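Long-range contacts in adenylation domain (Streptomyces sp., PDB 5N9X), which is an adenylation domain of the ANL clan of AMP-binding enzymes that binds adenosine-5'-triphosphate and threonine: residues W203-S208 against V215-G220; R279-G284 against D303-I308; D437-V442 against V449-W454. All blocks are in the same frame, centred on the assembly; numbering follows the deposited sequence.

Overall arrangement
Going from the N terminus, contact 1 is closed first: a short connection brings helix 213-222 back against strand 202-205. Contact 2 spans more of the chain, the loop between its segments holding helix 290-300, and sets strands 280-284 and 306-310 side by side. Contact 3 comes last, in the C-terminal family region, where strand 450-457 returns against helix 435-443. The three loops follow one another without nesting or crossing. Contacts 1 and 2 share the AMP-binding region and touch where Trp216 packs on Val282; they lie near the bound threonine, and contact 2 also near adenosine-5'-triphosphate. Contact 3 stays apart, its nearest atoms about 12 Å from contact 2 and about 13 Å from contact 1.

Contact 1 of 3, residues W203-S208 against V215-G220; sequences WLLFHS and VWEIWG
Glu217 gives up more surface than any other residue here, sending an extended side chain from helix 215-220 to the turn after strand 203-205. With CG anti to the carbonyl carbon (chi1 -73°), its carboxylate grips His207 twice. OE1 accepts His207 N at 3.1 Å through its syn lone pair, while OE2 accepts His207 ND1 at 2.7 Å. That second donor stands above the carboxylate plane, yet OE2 remains close to the imidazole plane, so the bond helps to fix the ring's rotation; Phe206 N adds a weak bond to OE2. Strand and helix are the first two elements of a beta-alpha-beta unit completed by strand 227-230. The His207 ring also meets Phe211 and Phe213 of the threonine pocket, which puts His207 in the second shell of that site, with Glu217 behind it. Gly220 lays CA over one face of the Trp203 indole, 3.5 Å from the centroid of its six-membered ring, a CH-pi contact. The edge of the same ring points at the face of Trp216 in a T-shaped pair, planes at 74°, with Trp203 CZ3 3.6 Å from Trp216 NE1. Beside the carboxylate, Leu205 CD1 packs 3.7 Å from Ile218 CG1, both side chains pointing the same way.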
loop_
_atom_site.group_PDB
_atom_site.type_symbol
_atom_site.label_atom_id
_atom_site.label_comp_id
_atom_site.label_asym_id
_atom_site.label_seq_id
_atom_site.Cartn_x
_atom_site.Cartn_y
_atom_site.Cartn_z
ATOM N N TRP A 203 4.094 10.504 12.673
ATOM C CA TRP A 203 3.655 9.756 11.507
ATOM C C TRP A 203 2.129 9.675 11.539
ATOM O O TRP A 203 1.528 9.538 12.605
ATOM C CB TRP A 203 4.270 8.360 11.496
ATOM C CG TRP A 203 5.750 8.320 11.194
ATOM C CD1 TRP A 203 6.760 8.849 11.948
ATOM C CD2 TRP A 203 6.378 7.674 10.087
ATOM N NE1 TRP A 203 7.966 8.588 11.370
ATOM C CE2 TRP A 203 7.768 7.875 10.221
ATOM C CE3 TRP A 203 5.901 6.950 8.993
ATOM C CZ2 TRP A 203 8.694 7.380 9.293
ATOM C CZ3 TRP A 203 6.805 6.453 8.088
ATOM C CH2 TRP A 203 8.195 6.671 8.239
ATOM N N LEU A 204 1.495 9.774 10.378
ATOM C CA LEU A 204 0.050 9.659 10.329
ATOM C C LEU A 204 -0.302 8.232 9.957
ATOM O O LEU A 204 0.218 7.729 8.978
ATOM C CB LEU A 204 -0.534 10.658 9.317
ATOM C CG LEU A 204 -2.059 10.731 9.201
ATOM C CD1 LEU A 204 -2.646 11.173 10.535
ATOM C CD2 LEU A 204 -2.479 11.675 8.084
ATOM N N LEU A 205 -1.144 7.555 10.732
ATOM C CA LEU A 205 -1.668 6.266 10.274
ATOM C C LEU A 205 -2.907 6.534 9.392
ATOM O O LEU A 205 -4.054 6.545 9.853
ATOM C CB LEU A 205 -1.986 5.328 11.445
ATOM C CG LEU A 205 -2.577 3.966 11.035
ATOM C CD1 LEU A 205 -1.492 3.100 10.481
ATOM C CD2 LEU A 205 -3.215 3.248 12.224
ATOM N N PHE A 206 -2.647 6.790 8.115
ATOM C CA PHE A 206 -3.703 7.080 7.170
ATOM C C PHE A 206 -4.334 5.804 6.572
ATOM O O PHE A 206 -5.498 5.813 6.176
ATOM C CB PHE A 206 -3.152 8.003 6.065
ATOM C CG PHE A 206 -4.189 8.465 5.076
ATOM C CD1 PHE A 206 -4.516 7.683 3.973
ATOM C CD2 PHE A 206 -4.865 9.661 5.263
ATOM C CE1 PHE A 206 -5.476 8.099 3.064
ATOM C CE2 PHE A 206 -5.832 10.083 4.354
ATOM C CZ PHE A 206 -6.132 9.301 3.259
ATOM N N HIS A 207 -3.582 4.709 6.533
ATOM C CA HIS A 207 -4.002 3.550 5.742
ATOM C C HIS A 207 -4.521 2.341 6.543
ATOM O O HIS A 207 -4.189 2.157 7.710
ATOM C CB HIS A 207 -2.843 3.096 4.834
ATOM C CG HIS A 207 -2.467 4.099 3.790
ATOM N ND1 HIS A 207 -1.492 5.059 3.983
ATOM C CD2 HIS A 207 -2.953 4.307 2.548
ATOM C CE1 HIS A 207 -1.381 5.793 2.892
ATOM N NE2 HIS A 207 -2.251 5.355 2.003
ATOM N N SER A 208 -5.343 1.527 5.884
ATOM C CA SER A 208 -5.952 0.359 6.514
ATOM C C SER A 208 -4.906 -0.589 7.056
ATOM O O SER A 208 -3.846 -0.754 6.456
ATOM C CB SER A 208 -6.838 -0.386 5.524
ATOM O OG SER A 208 -7.108 -1.683 6.003
ATOM N N VAL A 215 2.074 -0.736 7.584
ATOM C CA VAL A 215 3.312 -1.276 8.173
ATOM C C VAL A 215 4.443 -0.260 8.194
ATOM O O VAL A 215 5.140 -0.091 9.179
ATOM C CB VAL A 215 3.785 -2.502 7.403
ATOM C CG1 VAL A 215 5.032 -3.120 8.039
ATOM C CG2 VAL A 215 2.656 -3.518 7.334
ATOM N N TRP A 216 4.608 0.414 7.075
ATOM C CA TRP A 216 5.567 1.483 6.978
ATOM C C TRP A 216 5.200 2.594 7.947
ATOM O O TRP A 216 6.050 3.136 8.645
ATOM C CB TRP A 216 5.611 1.962 5.541
ATOM C CG TRP A 216 6.301 3.220 5.256
ATOM C CD1 TRP A 216 5.719 4.383 4.892
ATOM C CD2 TRP A 216 7.719 3.450 5.236
ATOM N NE1 TRP A 216 6.672 5.339 4.656
ATOM C CE2 TRP A 216 7.914 4.793 4.854
ATOM C CE3 TRP A 216 8.843 2.653 5.508
ATOM C CZ2 TRP A 216 9.203 5.371 4.741
ATOM C CZ3 TRP A 216 10.113 3.225 5.401
ATOM C CH2 TRP A 216 10.282 4.572 5.021
ATOM N N GLU A 217 3.915 2.911 7.984
ATOM C CA GLU A 217 3.441 4.002 8.803
ATOM C C GLU A 217 3.623 3.668 10.290
ATOM O O GLU A 217 4.219 4.440 11.030
ATOM C CB GLU A 217 1.969 4.324 8.484
ATOM C CG GLU A 217 1.759 5.025 7.141
ATOM C CD GLU A 217 0.272 5.232 6.780
ATOM O OE1 GLU A 217 -0.593 4.450 7.238
ATOM O OE2 GLU A 217 -0.031 6.180 6.024
ATOM N N ILE A 218 3.111 2.526 10.716
ATOM C CA ILE A 218 3.201 2.117 12.120
ATOM C C ILE A 218 4.649 1.993 12.613
ATOM O O ILE A 218 5.031 2.566 13.654
ATOM C CB ILE A 218 2.488 0.750 12.357
ATOM C CG1 ILE A 218 0.967 0.887 12.228
ATOM C CG2 ILE A 218 2.895 0.143 13.688
ATOM C CD1 ILE A 218 0.247 -0.422 11.726
ATOM N N TRP A 219 5.458 1.249 11.847
ATOM C CA TRP A 219 6.808 0.941 12.275
ATOM C C TRP A 219 7.776 2.082 11.994
ATOM O O TRP A 219 8.795 2.207 12.673
ATOM C CB TRP A 219 7.250 -0.370 11.634
ATOM C CG TRP A 219 6.549 -1.457 12.342
ATOM C CD1 TRP A 219 5.506 -2.217 11.874
ATOM C CD2 TRP A 219 6.760 -1.860 13.695
ATOM N NE1 TRP A 219 5.086 -3.081 12.841
ATOM C CE2 TRP A 219 5.837 -2.893 13.969
ATOM C CE3 TRP A 219 7.646 -1.455 14.701
ATOM C CZ2 TRP A 219 5.773 -3.529 15.221
ATOM C CZ3 TRP A 219 7.591 -2.089 15.932
ATOM C CH2 TRP A 219 6.664 -3.112 16.185
ATOM N N GLY A 220 7.454 2.923 11.025
ATOM C CA GLY A 220 8.156 4.185 10.864
ATOM C C GLY A 220 8.212 4.899 12.211
ATOM O O GLY A 220 9.280 5.299 12.678
#

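Contact 2 of 3, residues R279-G284 against D303-I308; sequences RYVVFG and DRPHLI
Two neighbouring parallel strands of a beta-alpha-beta unit meet here, 280-284 and 306-310 (the latter through 306-308), with helix 290-300 making the crossover between them; the axes of these short segments are 14° from parallel. Four backbone hydrogen bonds join them. His306 N reaches Arg279 O at 2.9 Å from above the carbonyl plane, the most bent of the four, just after the cis peptide bond that precedes Pro305. The next three, Val281 N to His306 O, Ile308 N to Val281 O and Phe283 N to Ile308 O, lie nearly along their C=O axes, and the last is the shortest at 2.8 Å.

Apolar packing follows the alternation of the strands. On one face Tyr280 and Ile308 cross obliquely, Ile308 CD1 meeting the ring edge 3.7 Å from Tyr280 CD1, while the His306 ring runs beside Tyr280 with its plane turned 41° away. On the other, Val281 and Leu307 point the same way, Leu307 CD1 lying 3.5 Å from Val281 CB. Val281 CG2 also rests on Pro305 CG, and Phe283 brings the edge of its ring to Leu307 CB. At the C-terminal end of segment 279-284, Gly284 touches the bound threonine.

Polar ends are held mostly from outside: Arg279 by a salt bridge to Asp201 and by Ser196 O, Tyr280 OH by Ser196 N, and Arg304 NH1 by Pro276 O. Across the pair, the two like-charged guanidiniums share one water in the planes of both groups, which accepts from Arg304 NH2 at 2.6 Å and weakly from Arg279 NE at 3.4 Å.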
loop_
_atom_site.group_PDB
_atom_site.type_symbol
_atom_site.label_atom_id
_atom_site.label_comp_id
_atom_site.label_asym_id
_atom_site.label_seq_id
_atom_site.Cartn_x
_atom_site.Cartn_y
_atom_site.Cartn_z
ATOM N N ARG A 279 7.786 17.308 6.926
ATOM C CA ARG A 279 9.156 17.085 6.466
ATOM C C ARG A 279 9.173 16.185 5.249
ATOM O O ARG A 279 9.951 16.404 4.336
ATOM C CB ARG A 279 10.042 16.482 7.575
ATOM C CG ARG A 279 10.101 17.272 8.857
ATOM C CD ARG A 279 10.784 16.471 9.960
ATOM N NE ARG A 279 12.203 16.278 9.686
ATOM C CZ ARG A 279 12.793 15.094 9.503
ATOM N NH1 ARG A 279 12.079 13.965 9.547
ATOM N NH2 ARG A 279 14.100 15.036 9.253
ATOM N N TYR A 280 8.311 15.174 5.237
ATOM C CA TYR A 280 8.252 14.241 4.107
ATOM C C TYR A 280 6.837 13.929 3.677
ATOM O O TYR A 280 5.973 13.661 4.500
ATOM C CB TYR A 280 8.930 12.909 4.442
ATOM C CG TYR A 280 10.418 12.927 4.647
ATOM C CD1 TYR A 280 11.287 12.909 3.562
ATOM C CD2 TYR A 280 10.956 12.899 5.927
ATOM C CE1 TYR A 280 12.672 12.896 3.744
ATOM C CE2 TYR A 280 12.318 12.876 6.137
ATOM C CZ TYR A 280 13.184 12.879 5.044
ATOM O OH TYR A 280 14.550 12.859 5.257
ATOM N N VAL A 281 6.604 13.938 2.381
ATOM C CA VAL A 281 5.426 13.278 1.856
ATOM C C VAL A 281 5.919 12.135 0.976
ATOM O O VAL A 281 6.675 12.352 0.061
ATOM C CB VAL A 281 4.519 14.219 1.076
ATOM C CG1 VAL A 281 3.130 13.611 0.936
ATOM C CG2 VAL A 281 4.425 15.549 1.794
ATOM N N VAL A 282 5.500 10.921 1.292
ATOM C CA VAL A 282 5.952 9.736 0.590
ATOM C C VAL A 282 4.786 9.221 -0.193
ATOM O O VAL A 282 3.710 9.077 0.359
ATOM C CB VAL A 282 6.483 8.638 1.565
ATOM C CG1 VAL A 282 6.644 7.307 0.857
ATOM C CG2 VAL A 282 7.788 9.056 2.189
ATOM N N PHE A 283 4.992 8.962 -1.478
ATOM C CA PHE A 283 3.948 8.420 -2.329
ATOM C C PHE A 283 4.196 6.951 -2.540
ATOM O O PHE A 283 5.353 6.533 -2.701
ATOM C CB PHE A 283 3.918 9.125 -3.693
ATOM C CG PHE A 283 3.756 10.611 -3.603
ATOM C CD1 PHE A 283 4.854 11.427 -3.350
ATOM C CD2 PHE A 283 2.514 11.197 -3.773
ATOM C CE1 PHE A 283 4.719 12.808 -3.272
ATOM C CE2 PHE A 283 2.370 12.590 -3.705
ATOM C CZ PHE A 283 3.470 13.393 -3.455
ATOM N N GLY A 284 3.126 6.169 -2.589
ATOM C CA GLY A 284 3.260 4.787 -2.994
ATOM C C GLY A 284 2.008 4.189 -3.587
ATOM O O GLY A 284 0.904 4.646 -3.328
ATOM N N ASP A 303 11.555 21.712 -1.582
ATOM C CA ASP A 303 12.577 21.633 -0.529
ATOM C C ASP A 303 12.042 21.272 0.843
ATOM O O ASP A 303 12.767 20.736 1.674
ATOM C CB ASP A 303 13.330 22.961 -0.435
ATOM C CG ASP A 303 13.835 23.426 -1.774
ATOM O OD1 ASP A 303 15.065 23.329 -1.983
ATOM O OD2 ASP A 303 12.998 23.832 -2.621
ATOM N N ARG A 304 10.775 21.588 1.082
ATOM C CA ARG A 304 10.147 21.278 2.349
ATOM C C ARG A 304 8.638 21.299 2.185
ATOM O O ARG A 304 8.071 22.329 1.793
ATOM C CB ARG A 304 10.565 22.251 3.451
ATOM C CG ARG A 304 9.804 21.995 4.741
ATOM C CD ARG A 304 10.265 22.874 5.886
ATOM N NE ARG A 304 9.648 22.498 7.160
ATOM C CZ ARG A 304 10.197 21.701 8.078
ATOM N NH1 ARG A 304 9.527 21.432 9.191
ATOM N NH2 ARG A 304 11.410 21.182 7.901
ATOM N N PRO A 305 7.987 20.149 2.429
ATOM C CA PRO A 305 8.630 18.859 2.690
ATOM C C PRO A 305 9.324 18.320 1.442
ATOM O O PRO A 305 9.105 18.842 0.347
ATOM C CB PRO A 305 7.450 17.955 3.084
ATOM C CG PRO A 305 6.282 18.536 2.355
ATOM C CD PRO A 305 6.518 20.035 2.445
ATOM N N HIS A 306 10.161 17.299 1.606
ATOM C CA HIS A 306 10.620 16.538 0.444
ATOM C C HIS A 306 9.460 15.717 -0.132
ATOM O O HIS A 306 8.614 15.221 0.606
ATOM C CB HIS A 306 11.803 15.612 0.794
ATOM C CG HIS A 306 12.964 16.309 1.433
ATOM N ND1 HIS A 306 13.783 17.179 0.741
ATOM C CD2 HIS A 306 13.472 16.236 2.686
ATOM C CE1 HIS A 306 14.727 17.628 1.547
ATOM N NE2 HIS A 306 14.562 17.073 2.734
ATOM N N LEU A 307 9.401 15.604 -1.453
ATOM C CA LEU A 307 8.472 14.666 -2.053
ATOM C C LEU A 307 9.262 13.466 -2.559
ATOM O O LEU A 307 10.234 13.623 -3.301
ATOM C CB LEU A 307 7.648 15.321 -3.165
ATOM C CG LEU A 307 6.542 16.301 -2.731
ATOM C CD1 LEU A 307 6.212 16.251 -1.243
ATOM C CD2 LEU A 307 6.898 17.697 -3.085
ATOM N N ILE A 308 8.858 12.284 -2.095
ATOM C CA ILE A 308 9.511 11.026 -2.412
ATOM C C ILE A 308 8.517 10.038 -3.014
ATOM O O ILE A 308 7.509 9.667 -2.393
ATOM C CB ILE A 308 10.170 10.381 -1.162
ATOM C CG1 ILE A 308 11.494 11.077 -0.837
ATOM C CG2 ILE A 308 10.441 8.900 -1.388
ATOM C CD1 ILE A 308 11.353 12.299 -0.043
HETATM O O HOH W 1 12.807 19.636 9.473
#

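Contact 3 of 3, residues D437-V442 against V449-W454; sequences DVEAAV and VDAVVW
Val438, Glu439 and Val442 form the side of helix 437-442 that meets strand 450-454, and the alternate residues Ala451 and Val453 rise to face them. Helix and strand run at 146° to one another, their axes 7.4 Å apart at closest approach. Val438 and Val453 cross at about a right angle: Val453 CG1, anti to its own backbone N, comes within 3.9 Å of Val438 CB. One turn on, Val442 CG1 touches Ala451 CB at 3.7 Å, methyl against methyl. Glu439 lies alongside this apolar row. Its CG passes over the strand backbone, 3.6 Å from Val453 CG2 and 3.4 Å from Ala451 O, and from there the chain extends across the strand, its chi1 of -97° standing well off a staggered value. OE2 then receives Val453 N at 3.1 Å through its anti lone pair, in an almost straight bond (173°).

This is the helix-on-sheet packing of the small C-terminal domain of AMP-binding enzymes. Strand 450-457 is an outer strand of a three-stranded sheet, bonded to strand 463-470, and helix 482-492 closes over Val442 from elsewhere in the domain. Glu439 OE2 also forms a salt bridge with Arg518. With a backbone N-H and an arginine on one oxygen, and a long, weak ion pair from OE1 to Arg443, the buried carboxylate is probably kept ionised, and Arg518 would balance its charge.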
loop_
_atom_site.group_PDB
_atom_site.type_symbol
_atom_site.label_atom_id
_atom_site.label_comp_id
_atom_site.label_asym_id
_atom_site.label_seq_id
_atom_site.Cartn_x
_atom_site.Cartn_y
_atom_site.Cartn_z
ATOM N N ASP A 437 -2.456 4.206 -21.043
ATOM C CA ASP A 437 -2.381 5.394 -21.918
ATOM C C ASP A 437 -3.745 5.958 -22.312
ATOM O O ASP A 437 -3.920 7.180 -22.423
ATOM C CB ASP A 437 -1.620 5.079 -23.204
ATOM C CG ASP A 437 -0.139 4.850 -22.978
ATOM O OD1 ASP A 437 0.320 4.850 -21.807
ATOM O OD2 ASP A 437 0.565 4.633 -23.993
ATOM N N VAL A 438 -4.706 5.072 -22.554
ATOM C CA VAL A 438 -6.074 5.501 -22.853
ATOM C C VAL A 438 -6.637 6.248 -21.666
ATOM O O VAL A 438 -7.315 7.278 -21.802
ATOM C CB VAL A 438 -7.005 4.321 -23.152
ATOM C CG1 VAL A 438 -8.236 4.811 -23.881
ATOM C CG2 VAL A 438 -6.259 3.249 -23.931
ATOM N N GLU A 439 -6.346 5.689 -20.499
ATOM C CA GLU A 439 -6.840 6.200 -19.243
ATOM C C GLU A 439 -6.346 7.632 -19.095
ATOM O O GLU A 439 -7.135 8.539 -18.854
ATOM C CB GLU A 439 -6.357 5.318 -18.079
ATOM C CG GLU A 439 -7.332 4.256 -17.583
ATOM C CD GLU A 439 -6.619 3.125 -16.812
ATOM O OE1 GLU A 439 -5.649 3.410 -16.057
ATOM O OE2 GLU A 439 -7.026 1.948 -16.967
ATOM N N ALA A 440 -5.041 7.828 -19.252
ATOM C CA ALA A 440 -4.452 9.156 -19.129
ATOM C C ALA A 440 -5.042 10.101 -20.162
ATOM O O ALA A 440 -5.314 11.258 -19.852
ATOM C CB ALA A 440 -2.937 9.098 -19.272
ATOM N N ALA A 441 -5.251 9.608 -21.380
ATOM C CA ALA A 441 -5.853 10.434 -22.422
ATOM C C ALA A 441 -7.267 10.878 -22.031
ATOM O O ALA A 441 -7.663 12.010 -22.314
ATOM C CB ALA A 441 -5.873 9.697 -23.758
ATOM N N VAL A 442 -8.037 9.994 -21.406
ATOM C CA VAL A 442 -9.350 10.384 -20.934
ATOM C C VAL A 442 -9.200 11.402 -19.796
ATOM O O VAL A 442 -9.874 12.428 -19.784
ATOM C CB VAL A 442 -10.181 9.153 -20.482
ATOM C CG1 VAL A 442 -11.425 9.590 -19.713
ATOM C CG2 VAL A 442 -10.587 8.303 -21.698
ATOM N N VAL A 449 -11.869 13.788 -13.286
ATOM C CA VAL A 449 -10.913 13.368 -12.258
ATOM C C VAL A 449 -10.237 12.041 -12.613
ATOM O O VAL A 449 -9.025 11.993 -12.773
ATOM C CB VAL A 449 -11.576 13.229 -10.856
ATOM C CG1 VAL A 449 -10.508 13.230 -9.767
ATOM C CG2 VAL A 449 -12.534 14.372 -10.597
ATOM N N ASP A 450 -11.012 10.968 -12.737
ATOM C CA ASP A 450 -10.411 9.642 -12.850
ATOM C C ASP A 450 -11.038 8.771 -13.925
ATOM O O ASP A 450 -12.218 8.917 -14.245
ATOM C CB ASP A 450 -10.508 8.922 -11.504
ATOM C CG ASP A 450 -9.256 8.152 -11.166
ATOM O OD1 ASP A 450 -8.596 7.610 -12.090
ATOM O OD2 ASP A 450 -8.921 8.107 -9.962
ATOM N N ALA A 451 -10.256 7.838 -14.458
ATOM C CA ALA A 451 -10.749 6.925 -15.485
ATOM C C ALA A 451 -10.214 5.495 -15.324
ATOM O O ALA A 451 -9.082 5.294 -14.911
ATOM C CB ALA A 451 -10.389 7.465 -16.864
ATOM N N VAL A 452 -11.041 4.509 -15.666
ATOM C CA VAL A 452 -10.622 3.109 -15.760
ATOM C C VAL A 452 -10.984 2.589 -17.148
ATOM O O VAL A 452 -12.154 2.630 -17.537
ATOM C CB VAL A 452 -11.297 2.237 -14.691
ATOM C CG1 VAL A 452 -10.973 0.748 -14.892
ATOM C CG2 VAL A 452 -10.905 2.703 -13.313
ATOM N N VAL A 453 -9.990 2.123 -17.897
ATOM C CA VAL A 453 -10.238 1.654 -19.251
ATOM C C VAL A 453 -9.884 0.180 -19.335
ATOM O O VAL A 453 -8.796 -0.215 -18.909
ATOM C CB VAL A 453 -9.419 2.441 -20.305
ATOM C CG1 VAL A 453 -9.664 1.878 -21.704
ATOM C CG2 VAL A 453 -9.745 3.923 -20.260
ATOM N N TRP A 454 -10.788 -0.642 -19.861
ATOM C CA TRP A 454 -10.470 -2.065 -20.027
ATOM C C TRP A 454 -11.119 -2.706 -21.259
ATOM O O TRP A 454 -11.987 -2.120 -21.895
ATOM C CB TRP A 454 -10.858 -2.850 -18.760
ATOM C CG TRP A 454 -12.315 -3.064 -18.557
ATOM C CD1 TRP A 454 -13.015 -4.233 -18.726
ATOM C CD2 TRP A 454 -13.263 -2.093 -18.117
ATOM N NE1 TRP A 454 -14.340 -4.041 -18.414
ATOM C CE2 TRP A 454 -14.522 -2.738 -18.041
ATOM C CE3 TRP A 454 -13.176 -0.731 -17.793
ATOM C CZ2 TRP A 454 -15.679 -2.070 -17.644
ATOM C CZ3 TRP A 454 -14.321 -0.064 -17.405
ATOM C CH2 TRP A 454 -15.562 -0.731 -17.335
#